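Side-chain contact in ALKF (Bacillus cereus, PDB 3ZBO), which probably binds branched DNA such as Holliday junctions and is related to the HEAT-like repeat DNA glycosylases, though its cellular function is unknown: residues K163-I166 with H167-E171. Numbering follows the deposited sequence.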
loop_
_atom_site.group_PDB
_atom_site.type_symbol
_atom_site.label_atom_id
_atom_site.label_comp_id
_atom_site.label_asym_id
_atom_site.label_seq_id
_atom_site.Cartn_x
_atom_site.Cartn_y
_atom_site.Cartn_z
ATOM N N LYS A 163 2.120 -11.784 -15.084
ATOM C CA LYS A 163 2.628 -13.082 -15.544
ATOM C C LYS A 163 3.960 -12.925 -16.328
ATOM O O LYS A 163 4.919 -13.680 -16.085
ATOM C CB LYS A 163 1.594 -13.763 -16.472
ATOM C CG LYS A 163 2.028 -15.159 -17.009
ATOM C CD LYS A 163 0.960 -15.653 -17.993
ATOM C CE LYS A 163 1.284 -15.144 -19.362
ATOM N NZ LYS A 163 0.737 -16.071 -20.422
ATOM N N ASP A 164 3.968 -11.951 -17.218
ATOM C CA ASP A 164 5.080 -11.848 -18.179
ATOM C C ASP A 164 6.293 -11.240 -17.547
ATOM O O ASP A 164 7.437 -11.544 -18.031
ATOM C CB ASP A 164 4.694 -11.021 -19.368
ATOM C CG ASP A 164 3.709 -11.765 -20.309
ATOM O OD1 ASP A 164 3.571 -12.971 -20.241
ATOM O OD2 ASP A 164 3.003 -11.037 -21.073
ATOM N N THR A 165 6.145 -10.464 -16.457
ATOM C CA THR A 165 7.242 -9.600 -16.034
ATOM C C THR A 165 7.553 -9.600 -14.533
ATOM O O THR A 165 8.621 -9.069 -14.098
ATOM C CB THR A 165 7.054 -8.118 -16.386
ATOM O OG1 THR A 165 5.971 -7.496 -15.616
ATOM C CG2 THR A 165 6.688 -7.920 -17.926
ATOM N N ILE A 166 6.740 -10.295 -13.748
ATOM C CA ILE A 166 7.029 -10.292 -12.296
ATOM C C ILE A 166 8.447 -10.792 -11.901
ATOM O O ILE A 166 9.122 -10.231 -11.012
ATOM C CB ILE A 166 5.904 -11.021 -11.499
ATOM C CG1 ILE A 166 6.076 -10.777 -10.012
ATOM C CG2 ILE A 166 5.934 -12.587 -11.796
ATOM C CD1 ILE A 166 4.787 -11.195 -9.176
ATOM N N HIS A 167 8.906 -11.851 -12.572
ATOM C CA HIS A 167 10.136 -12.445 -12.132
ATOM C C HIS A 167 11.342 -11.597 -12.488
ATOM O O HIS A 167 12.413 -11.863 -11.993
ATOM C CB HIS A 167 10.250 -13.864 -12.718
ATOM C CG HIS A 167 9.277 -14.830 -12.105
ATOM N ND1 HIS A 167 9.192 -15.077 -10.757
ATOM C CD2 HIS A 167 8.390 -15.658 -12.685
ATOM C CE1 HIS A 167 8.270 -15.989 -10.522
ATOM N NE2 HIS A 167 7.752 -16.340 -11.681
ATOM N N HIS A 168 11.145 -10.576 -13.315
ATOM C CA HIS A 168 12.296 -9.683 -13.663
ATOM C C HIS A 168 11.967 -8.258 -13.255
ATOM O O HIS A 168 12.674 -7.313 -13.634
ATOM C CB HIS A 168 12.570 -9.767 -15.159
ATOM C CG HIS A 168 13.161 -11.113 -15.527
ATOM N ND1 HIS A 168 12.408 -12.121 -16.085
ATOM C CD2 HIS A 168 14.376 -11.653 -15.269
ATOM C CE1 HIS A 168 13.162 -13.196 -16.259
ATOM N NE2 HIS A 168 14.364 -12.944 -15.768
ATOM N N SER A 169 11.003 -8.109 -12.350
ATOM C CA SER A 169 10.700 -6.756 -11.819
ATOM C C SER A 169 11.545 -6.454 -10.589
ATOM O O SER A 169 12.086 -7.347 -9.946
ATOM C CB SER A 169 9.245 -6.796 -11.391
ATOM O OG SER A 169 8.435 -6.768 -12.604
ATOM N N PRO A 170 11.693 -5.158 -10.238
ATOM C CA PRO A 170 12.372 -4.812 -8.994
ATOM C C PRO A 170 11.723 -5.440 -7.795
ATOM O O PRO A 170 10.521 -5.724 -7.860
ATOM C CB PRO A 170 12.238 -3.265 -8.957
ATOM C CG PRO A 170 11.968 -2.826 -10.388
ATOM C CD PRO A 170 11.168 -3.988 -10.962
ATOM N N GLU A 171 12.488 -5.686 -6.771
ATOM C CA GLU A 171 12.036 -6.505 -5.635
ATOM C C GLU A 171 10.725 -6.023 -5.035
ATOM O O GLU A 171 9.808 -6.813 -4.814
ATOM C CB GLU A 171 13.041 -6.699 -4.520
ATOM C CG GLU A 171 14.437 -7.135 -5.074
ATOM C CD GLU A 171 14.409 -8.450 -5.845
ATOM O OE1 GLU A 171 13.604 -9.363 -5.514
ATOM O OE2 GLU A 171 15.279 -8.635 -6.783
HETATM O O HOH W 1 7.627 -13.223 -15.007
HETATM O O HOH W 2 9.907 -11.672 -15.994
#
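Thr165 O and Ser169 OG meet in a short 3-10 turn that carries the chain off helix 152-165 toward helix 171-187 of this mostly helical, HEAT-like fold. Two donors grip that carbonyl from opposite faces of its plane: Ser169 OG at 2.7 Å and His168 N at 3.0 Å, the latter closing the turn. OG stands beside its own backbone N and anti to the carbonyl carbon, chi1 -74°, which brings the hydroxyl to Thr165 O. Ser169 N bonds to Ile166 O at 3.1 Å, so the serine is fastened by backbone and side chain alike. Thr165 OG1 is hydrogen-bonded to Met161 O, one helical turn earlier.

Next to the turn, Ile166 has CG1 anti to its backbone N, chi1 -169°, which places CG2 between the N and the carbonyl carbon, against one face of the His167 imidazole. This CH-pi contact is nearly centred, CG2 lying 4.0 Å from the ring centroid and only 8° off the normal, while Val202 O takes the ring's NE2 and helps fix its rotation. Ile166 is buried against Met177, Val202 and Val205. Water continues the links to the helix: one molecule bridges Lys163 O, at 3.0 Å, and His167 N, at 3.1 Å.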